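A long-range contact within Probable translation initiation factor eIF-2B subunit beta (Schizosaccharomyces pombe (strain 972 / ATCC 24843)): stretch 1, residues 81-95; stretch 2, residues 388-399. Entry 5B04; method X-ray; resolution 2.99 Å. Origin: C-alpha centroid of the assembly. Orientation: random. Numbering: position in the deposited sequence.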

ATOM      1  N   CYS C  81      33.298 -15.201  -0.685  1.00 56.14           N
ATOM      2  CA  CYS C  81      34.524 -15.987  -0.586  1.00 55.62           C
ATOM      3  C   CYS C  81      34.255 -17.328   0.083  1.00 59.66           C
ATOM      4  O   CYS C  81      34.522 -18.384  -0.492  1.00 67.64           O
ATOM      5  CB  CYS C  81      35.594 -15.223   0.197  1.00 67.74           C
ATOM      6  SG  CYS C  81      37.156 -16.113   0.397  1.00 58.22           S
ATOM      7  N   GLY C  82      33.724 -17.275   1.301  1.00 42.62           N
ATOM      8  CA  GLY C  82      33.423 -18.471   2.064  1.00 45.77           C
ATOM      9  C   GLY C  82      32.436 -19.383   1.363  1.00 60.73           C
ATOM     10  O   GLY C  82      32.507 -20.604   1.497  1.00 61.67           O
ATOM     11  N   ASN C  83      31.514 -18.789   0.611  1.00 62.05           N
ATOM     12  CA  ASN C  83      30.522 -19.555  -0.132  1.00 58.06           C
ATOM     13  C   ASN C  83      31.165 -20.421  -1.208  1.00 68.21           C
ATOM     14  O   ASN C  83      30.804 -21.586  -1.377  1.00 70.37           O
ATOM     15  CB  ASN C  83      29.486 -18.624  -0.762  1.00 73.11           C
ATOM     16  CG  ASN C  83      28.614 -17.940   0.271  1.00 69.61           C
ATOM     17  OD1 ASN C  83      28.534 -18.377   1.420  1.00 68.28           O
ATOM     18  ND2 ASN C  83      27.950 -16.863  -0.132  1.00 53.59           N
ATOM     19  N   ILE C  84      32.119 -19.845  -1.932  1.00 73.56           N
ATOM     20  CA  ILE C  84      32.857 -20.577  -2.955  1.00 68.08           C
ATOM     21  C   ILE C  84      33.622 -21.738  -2.326  1.00 68.54           C
ATOM     22  O   ILE C  84      33.663 -22.838  -2.878  1.00 68.78           O
ATOM     23  CB  ILE C  84      33.833 -19.657  -3.717  1.00 62.37           C
ATOM     24  CG1 ILE C  84      33.061 -18.582  -4.482  1.00 61.86           C
ATOM     25  CG2 ILE C  84      34.699 -20.460  -4.675  1.00 63.46           C
ATOM     26  CD1 ILE C  84      32.019 -19.136  -5.428  1.00 68.08           C
ATOM     27  N   ILE C  85      34.215 -21.486  -1.162  1.00 60.82           N
ATOM     28  CA  ILE C  85      34.928 -22.520  -0.421  1.00 58.17           C
ATOM     29  C   ILE C  85      34.001 -23.684  -0.083  1.00 66.81           C
ATOM     30  O   ILE C  85      34.351 -24.846  -0.284  1.00 71.92           O
ATOM     31  CB  ILE C  85      35.537 -21.967   0.885  1.00 60.87           C
ATOM     32  CG1 ILE C  85      36.459 -20.782   0.592  1.00 48.91           C
ATOM     33  CG2 ILE C  85      36.289 -23.059   1.631  1.00 53.25           C
ATOM     34  CD1 ILE C  85      37.665 -21.139  -0.246  1.00 53.19           C
ATOM     35  N   ARG C  86      32.814 -23.358   0.421  1.00 64.64           N
ATOM     36  CA  ARG C  86      31.839 -24.370   0.817  1.00 58.09           C
ATOM     37  C   ARG C  86      31.352 -25.189  -0.375  1.00 68.88           C
ATOM     38  O   ARG C  86      31.059 -26.378  -0.241  1.00 71.72           O
ATOM     39  CB  ARG C  86      30.648 -23.718   1.522  1.00 63.90           C
ATOM     40  CG  ARG C  86      30.991 -23.060   2.847  1.00 60.26           C
ATOM     41  CD  ARG C  86      29.764 -22.420   3.477  1.00 56.15           C
ATOM     42  NE  ARG C  86      30.082 -21.739   4.728  1.00 58.90           N
ATOM     43  CZ  ARG C  86      30.347 -20.440   4.827  1.00 65.07           C
ATOM     44  NH1 ARG C  86      30.332 -19.675   3.744  1.00 60.86           N
ATOM     45  NH2 ARG C  86      30.625 -19.905   6.008  1.00 56.22           N
ATOM     46  N   ARG C  87      31.261 -24.550  -1.537  1.00 71.36           N
ATOM     47  CA  ARG C  87      30.844 -25.240  -2.752  1.00 70.37           C
ATOM     48  C   ARG C  87      31.872 -26.286  -3.162  1.00 78.23           C
ATOM     49  O   ARG C  87      31.527 -27.430  -3.458  1.00 88.67           O
ATOM     50  CB  ARG C  87      30.627 -24.250  -3.898  1.00 72.18           C
ATOM     51  CG  ARG C  87      29.433 -23.330  -3.718  1.00 83.54           C
ATOM     52  CD  ARG C  87      28.901 -22.877  -5.066  1.00 96.90           C
ATOM     53  NE  ARG C  87      28.406 -24.005  -5.851  1.00 83.99           N
ATOM     54  CZ  ARG C  87      27.944 -23.907  -7.093  1.00 96.73           C
ATOM     55  NH1 ARG C  87      27.913 -22.730  -7.702  1.00 98.04           N
ATOM     56  NH2 ARG C  87      27.514 -24.990  -7.728  1.00103.25           N
ATOM     57  N   ILE C  88      33.137 -25.880  -3.175  1.00 74.49           N
ATOM     58  CA  ILE C  88      34.229 -26.760  -3.571  1.00 68.54           C
ATOM     59  C   ILE C  88      34.383 -27.922  -2.593  1.00 74.07           C
ATOM     60  O   ILE C  88      34.700 -29.042  -2.992  1.00 80.65           O
ATOM     61  CB  ILE C  88      35.555 -25.981  -3.676  1.00 65.01           C
ATOM     62  CG1 ILE C  88      35.403 -24.826  -4.665  1.00 61.56           C
ATOM     63  CG2 ILE C  88      36.691 -26.896  -4.105  1.00 66.80           C
ATOM     64  CD1 ILE C  88      36.617 -23.942  -4.765  1.00 67.58           C
ATOM     65  N   LEU C  89      34.144 -27.657  -1.313  1.00 67.48           N
ATOM     66  CA  LEU C  89      34.216 -28.702  -0.296  1.00 68.41           C
ATOM     67  C   LEU C  89      33.150 -29.772  -0.517  1.00 72.70           C
ATOM     68  O   LEU C  89      33.420 -30.963  -0.369  1.00 90.27           O
ATOM     69  CB  LEU C  89      34.078 -28.104   1.106  1.00 68.08           C
ATOM     70  CG  LEU C  89      35.299 -27.361   1.651  1.00 73.18           C
ATOM     71  CD1 LEU C  89      35.024 -26.829   3.047  1.00 73.92           C
ATOM     72  CD2 LEU C  89      36.522 -28.265   1.650  1.00 70.47           C
ATOM     73  N   ARG C  90      31.940 -29.347  -0.871  1.00 81.32           N
ATOM     74  CA  ARG C  90      30.864 -30.290  -1.156  1.00 89.40           C
ATOM     75  C   ARG C  90      31.099 -30.958  -2.507  1.00 77.27           C
ATOM     76  O   ARG C  90      30.703 -32.104  -2.726  1.00 90.41           O
ATOM     77  CB  ARG C  90      29.502 -29.590  -1.133  1.00 84.14           C
ATOM     78  CG  ARG C  90      28.335 -30.508  -1.468  1.00 91.49           C
ATOM     79  CD  ARG C  90      26.998 -29.901  -1.083  1.00 94.40           C
ATOM     80  NE  ARG C  90      25.886 -30.737  -1.524  1.00102.14           N
ATOM     81  CZ  ARG C  90      24.725 -30.839  -0.885  1.00100.28           C
ATOM     82  NH1 ARG C  90      24.520 -30.162   0.237  1.00 94.99           N
ATOM     83  NH2 ARG C  90      23.770 -31.626  -1.363  1.00 97.35           N
ATOM     84  N   LEU C  91      31.752 -30.228  -3.406  1.00 74.26           N
ATOM     85  CA  LEU C  91      32.149 -30.768  -4.700  1.00 87.61           C
ATOM     86  C   LEU C  91      33.055 -31.974  -4.490  1.00 94.66           C
ATOM     87  O   LEU C  91      32.871 -33.015  -5.112  1.00 89.63           O
ATOM     88  CB  LEU C  91      32.862 -29.694  -5.529  1.00 71.93           C
ATOM     89  CG  LEU C  91      32.991 -29.815  -7.051  1.00 82.48           C
ATOM     90  CD1 LEU C  91      33.452 -28.482  -7.609  1.00 92.30           C
ATOM     91  CD2 LEU C  91      33.949 -30.919  -7.477  1.00 94.41           C
ATOM     92  N   ILE C  92      34.038 -31.841  -3.631  1.00101.81           N
ATOM     93  CA  ILE C  92      34.873 -32.974  -3.356  1.00 96.91           C
ATOM     94  C   ILE C  92      34.167 -34.120  -2.658  1.00 91.90           C
ATOM     95  O   ILE C  92      34.244 -35.241  -3.116  1.00102.65           O
ATOM     96  CB  ILE C  92      36.025 -32.522  -2.474  1.00 86.18           C
ATOM     97  CG1 ILE C  92      36.802 -31.425  -3.174  1.00 77.21           C
ATOM     98  CG2 ILE C  92      36.941 -33.676  -2.161  1.00101.35           C
ATOM     99  CD1 ILE C  92      37.681 -30.646  -2.238  1.00 73.15           C
ATOM    100  N   ARG C  93      33.435 -33.839  -1.593  1.00 83.58           N
ATOM    101  CA  ARG C  93      32.911 -34.920  -0.791  1.00 81.94           C
ATOM    102  C   ARG C  93      31.943 -35.722  -1.592  1.00 99.91           C
ATOM    103  O   ARG C  93      32.005 -36.933  -1.627  1.00109.53           O
ATOM    104  CB  ARG C  93      32.191 -34.382   0.427  1.00 76.34           C
ATOM    105  CG  ARG C  93      32.961 -33.341   1.201  1.00 83.26           C
ATOM    106  CD  ARG C  93      32.795 -33.570   2.687  1.00 96.62           C
ATOM    107  NE  ARG C  93      32.962 -32.364   3.484  1.00108.32           N
ATOM    108  CZ  ARG C  93      32.471 -31.177   3.159  1.00111.01           C
ATOM    109  NH1 ARG C  93      31.792 -31.025   2.040  1.00 99.71           N
ATOM    110  NH2 ARG C  93      32.664 -30.135   3.952  1.00113.89           N
ATOM    111  N   GLU C  94      31.045 -35.033  -2.262  1.00102.73           N
ATOM    112  CA  GLU C  94      30.022 -35.720  -3.005  1.00105.33           C
ATOM    113  C   GLU C  94      30.625 -36.474  -4.160  1.00102.88           C
ATOM    114  O   GLU C  94      30.241 -37.594  -4.432  1.00112.37           O
ATOM    115  CB  GLU C  94      28.922 -34.758  -3.450  1.00113.32           C
ATOM    116  CG  GLU C  94      28.437 -33.825  -2.344  1.00124.44           C
ATOM    117  CD  GLU C  94      27.233 -34.346  -1.571  1.00132.11           C
ATOM    118  OE1 GLU C  94      26.184 -34.619  -2.192  1.00129.39           O
ATOM    119  OE2 GLU C  94      27.326 -34.466  -0.333  1.00115.75           O
ATOM    120  N   GLU C  95      31.575 -35.858  -4.841  1.00101.78           N
ATOM    121  CA  GLU C  95      32.167 -36.509  -5.986  1.00112.63           C
ATOM    122  C   GLU C  95      32.876 -37.747  -5.524  1.00112.50           C
ATOM    123  O   GLU C  95      32.693 -38.821  -6.069  1.00118.58           O
ATOM    124  CB  GLU C  95      33.141 -35.554  -6.662  1.00109.78           C
ATOM    125  CG  GLU C  95      34.248 -36.192  -7.479  1.00116.91           C
ATOM    126  CD  GLU C  95      33.800 -37.430  -8.203  1.00125.96           C
ATOM    127  OE1 GLU C  95      32.874 -37.338  -9.021  1.00130.18           O
ATOM    128  OE2 GLU C  95      34.378 -38.499  -7.955  1.00126.77           O
ATOM    129  N   MET C 388      19.985 -23.527   0.754  1.00 88.35           N
ATOM    130  CA  MET C 388      21.293 -23.669   1.386  1.00 86.75           C
ATOM    131  C   MET C 388      21.623 -25.133   1.654  1.00 91.28           C
ATOM    132  O   MET C 388      22.762 -25.565   1.475  1.00 95.27           O
ATOM    133  CB  MET C 388      21.355 -22.878   2.694  1.00 75.01           C
ATOM    134  CG  MET C 388      21.519 -21.384   2.507  1.00 68.92           C
ATOM    135  SD  MET C 388      22.003 -20.548   4.027  1.00 95.49           S
ATOM    136  CE  MET C 388      20.674 -21.033   5.125  1.00 95.56           C
ATOM    137  N   ASN C 389      20.618 -25.892   2.082  1.00 84.12           N
ATOM    138  CA  ASN C 389      20.790 -27.314   2.360  1.00 81.55           C
ATOM    139  C   ASN C 389      21.176 -28.106   1.113  1.00 87.22           C
ATOM    140  O   ASN C 389      21.770 -29.180   1.210  1.00101.13           O
ATOM    141  CB  ASN C 389      19.511 -27.897   2.966  1.00 92.95           C
ATOM    142  CG  ASN C 389      19.284 -27.451   4.399  1.00101.52           C
ATOM    143  OD1 ASN C 389      19.993 -26.587   4.914  1.00 96.45           O
ATOM    144  ND2 ASN C 389      18.286 -28.039   5.050  1.00 89.88           N
ATOM    145  N   ASP C 390      20.838 -27.568  -0.055  1.00 88.73           N
ATOM    146  CA  ASP C 390      21.095 -28.252  -1.318  1.00 90.92           C
ATOM    147  C   ASP C 390      22.432 -27.858  -1.943  1.00 84.83           C
ATOM    148  O   ASP C 390      22.930 -28.546  -2.833  1.00 94.87           O
ATOM    149  CB  ASP C 390      19.965 -27.970  -2.312  1.00 92.09           C
ATOM    150  CG  ASP C 390      18.672 -28.675  -1.944  1.00 98.07           C
ATOM    151  OD1 ASP C 390      18.453 -28.934  -0.742  1.00100.01           O
ATOM    152  OD2 ASP C 390      17.875 -28.969  -2.859  1.00107.40           O
ATOM    153  N   THR C 391      23.012 -26.756  -1.477  1.00 83.95           N
ATOM    154  CA  THR C 391      24.243 -26.244  -2.076  1.00 92.35           C
ATOM    155  C   THR C 391      25.449 -26.349  -1.144  1.00 86.85           C
ATOM    156  O   THR C 391      26.592 -26.354  -1.603  1.00 79.25           O
ATOM    157  CB  THR C 391      24.081 -24.774  -2.512  1.00 81.09           C
ATOM    158  OG1 THR C 391      23.594 -23.997  -1.411  1.00 85.37           O
ATOM    159  CG2 THR C 391      23.102 -24.666  -3.672  1.00 72.93           C
ATOM    160  N   TYR C 392      25.198 -26.433   0.160  1.00 86.33           N
ATOM    161  CA  TYR C 392      26.278 -26.527   1.138  1.00 85.06           C
ATOM    162  C   TYR C 392      26.137 -27.752   2.036  1.00 91.07           C
ATOM    163  O   TYR C 392      25.027 -28.176   2.354  1.00 89.63           O
ATOM    164  CB  TYR C 392      26.325 -25.274   2.019  1.00 68.44           C
ATOM    165  CG  TYR C 392      26.430 -23.967   1.269  1.00 68.92           C
ATOM    166  CD1 TYR C 392      27.246 -23.844   0.151  1.00 76.05           C
ATOM    167  CD2 TYR C 392      25.715 -22.853   1.685  1.00 72.37           C
ATOM    168  CE1 TYR C 392      27.341 -22.645  -0.534  1.00 76.78           C
ATOM    169  CE2 TYR C 392      25.804 -21.653   1.009  1.00 71.18           C
ATOM    170  CZ  TYR C 392      26.617 -21.553  -0.099  1.00 67.67           C
ATOM    171  OH  TYR C 392      26.705 -20.358  -0.774  1.00 59.35           O
ATOM    172  N   ASP C 393      27.271 -28.314   2.444  1.00 94.84           N
ATOM    173  CA  ASP C 393      27.279 -29.306   3.511  1.00 82.31           C
ATOM    174  C   ASP C 393      27.215 -28.568   4.843  1.00 76.21           C
ATOM    175  O   ASP C 393      27.872 -27.541   5.020  1.00 85.18           O
ATOM    176  CB  ASP C 393      28.521 -30.196   3.435  1.00 87.22           C
ATOM    177  CG  ASP C 393      28.479 -31.156   2.261  1.00 94.56           C
ATOM    178  OD1 ASP C 393      27.379 -31.652   1.936  1.00 86.39           O
ATOM    179  OD2 ASP C 393      29.545 -31.418   1.666  1.00104.10           O
ATOM    180  N   ALA C 394      26.419 -29.088   5.773  1.00 71.82           N
ATOM    181  CA  ALA C 394      26.129 -28.390   7.023  1.00 81.19           C
ATOM    182  C   ALA C 394      27.371 -28.146   7.880  1.00 97.60           C
ATOM    183  O   ALA C 394      27.411 -27.201   8.667  1.00100.21           O
ATOM    184  CB  ALA C 394      25.091 -29.165   7.820  1.00 73.65           C
ATOM    185  N   SER C 395      28.381 -28.994   7.721  1.00 96.37           N
ATOM    186  CA  SER C 395      29.597 -28.897   8.525  1.00 95.08           C
ATOM    187  C   SER C 395      30.407 -27.644   8.203  1.00 94.95           C
ATOM    188  O   SER C 395      31.186 -27.169   9.030  1.00103.74           O
ATOM    189  CB  SER C 395      30.468 -30.137   8.320  1.00 98.12           C
ATOM    190  OG  SER C 395      30.995 -30.175   7.005  1.00107.45           O
ATOM    191  N   ASP C 396      30.214 -27.109   7.002  1.00 88.64           N
ATOM    192  CA  ASP C 396      31.023 -25.994   6.520  1.00 86.37           C
ATOM    193  C   ASP C 396      30.442 -24.633   6.893  1.00 82.97           C
ATOM    194  O   ASP C 396      30.894 -23.604   6.390  1.00 76.85           O
ATOM    195  CB  ASP C 396      31.183 -26.083   5.001  1.00 87.14           C
ATOM    196  CG  ASP C 396      31.620 -27.460   4.541  1.00 95.44           C
ATOM    197  OD1 ASP C 396      32.339 -28.142   5.302  1.00 83.79           O
ATOM    198  OD2 ASP C 396      31.243 -27.861   3.420  1.00 96.02           O
ATOM    199  N   THR C 397      29.445 -24.627   7.773  1.00 86.20           N
ATOM    200  CA  THR C 397      28.814 -23.381   8.201  1.00 84.55           C
ATOM    201  C   THR C 397      29.804 -22.484   8.939  1.00 81.48           C
ATOM    202  O   THR C 397      29.805 -21.267   8.755  1.00 82.32           O
ATOM    203  CB  THR C 397      27.596 -23.646   9.102  1.00 76.79           C
ATOM    204  OG1 THR C 397      27.911 -24.679  10.042  1.00109.89           O
ATOM    205  CG2 THR C 397      26.404 -24.081   8.263  1.00 71.63           C
ATOM    206  N   ILE C 398      30.642 -23.090   9.774  1.00 86.49           N
ATOM    207  CA  ILE C 398      31.734 -22.364  10.411  1.00 87.54           C
ATOM    208  C   ILE C 398      33.056 -22.779   9.777  1.00 83.88           C
ATOM    209  O   ILE C 398      33.479 -23.930   9.891  1.00 93.62           O
ATOM    210  CB  ILE C 398      31.785 -22.609  11.930  1.00 78.79           C
ATOM    211  CG1 ILE C 398      30.524 -22.058  12.598  1.00 72.50           C
ATOM    212  CG2 ILE C 398      33.024 -21.961  12.528  1.00 83.68           C
ATOM    213  CD1 ILE C 398      30.555 -22.126  14.111  1.00 78.38           C
ATOM    214  N   LEU C 399      33.703 -21.833   9.107  1.00 79.91           N
ATOM    215  CA  LEU C 399      34.897 -22.125   8.328  1.00 85.75           C
ATOM    216  C   LEU C 399      36.172 -21.772   9.089  1.00 87.31           C
ATOM    217  O   LEU C 399      36.425 -20.607   9.395  1.00 83.36           O
ATOM    218  CB  LEU C 399      34.847 -21.369   6.998  1.00 69.91           C
ATOM    219  CG  LEU C 399      35.176 -22.162   5.733  1.00 79.34           C
ATOM    220  CD1 LEU C 399      34.566 -23.552   5.798  1.00 78.53           C
ATOM    221  CD2 LEU C 399      34.671 -21.419   4.510  1.00 58.65           C
TER

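Backbone carbonyls in an irregular chain, or in one leaving a helix, may lack an amide partner of their own, and long donor-rich side chains from elsewhere in the fold can take up the deficit. The contact between residues 81-95 and 388-399 of this eIF-2B beta subunit is a worked example. The first stretch is helical throughout, and its backbone from Ile85 N to Glu95 N is bonded in the regular i to i+4 pattern; what it offers its partner is side chains, above all Arg86, Arg90 and Arg93, whose CA-to-CB bonds all point toward the second stretch. The second stretch leaves a helix, passes through Tyr392 and Asp393, makes a short 3-10 segment at 394-395, and ends at Leu399.

Arg86 satisfies two carbonyls beyond the 3-10 segment. Its NE donates to Asp396 O at 2.6 Å and its NH2 to Thr397 O at 3.2 Å, with both acceptors near the guanidinium plane, where the N-H bonds point. Two successive carbonyls are thus satisfied by one side chain. The same guanidinium has Leu399 CD2 over one face, while Arg86 CD lies over a face of the Tyr392 ring, so apolar contacts line one face of the guanidinium and the aliphatic shaft, while the edge is left to the carbonyls.

One turn on, Arg90 reaches the helix and the loop that follows it. Its NH1 donates to Asn389 O at 3.1 Å and, more weakly, to Tyr392 O at 2.9 Å, where the N-H...O angle is only 125°. Both oxygens lie at the guanidinium edge. Asp390 O lies over a face instead, so its proximity does not make it an acceptor here. The charge of Arg90 is also balanced at longer range: NH1 is 3.6 Å from Asp393 OD1, a salt bridge in which the oxygen lies well out of the guanidinium plane and receives no N-H.

Arg93 turns from carbonyls to carboxylates. Its NH2 donates to Asp396 OD2 at 2.7 Å with a nearly straight angle of 165°, and Asp396 OD1 is 2.4 Å from the same NH2 within the salt bridge. Asp396 OD1 also accepts from Ser395 OG at 3.0 Å. Arg93 bridges to Asp393 as well, but the 2.3 Å between Arg93 NH1 and Asp393 OD2 is too short to be taken literally at 2.99 Å resolution; the pairing of charges is a safer inference than the exact distance. Not every contact is favourable: Glu94 OE2 lies 3.6 Å from Asp393 OD1, like charge near like.

The second stretch supplies some of its own needs. Asp396 N donates to Asp393 O at 3.1 Å, and Thr397 OG1 to Ala394 O at 2.9 Å. Tyr392 OH, although 3.5 Å from Asn83 OD1, is not bonded to it and finds its hydrogen bond elsewhere in the structure.

The C-terminal Leu399 adds apolar packing, with Leu399 CD2 at 3.7 Å from Ile85 CG2 and Leu399 CD1 at 4.3 Å from Leu89 CD1.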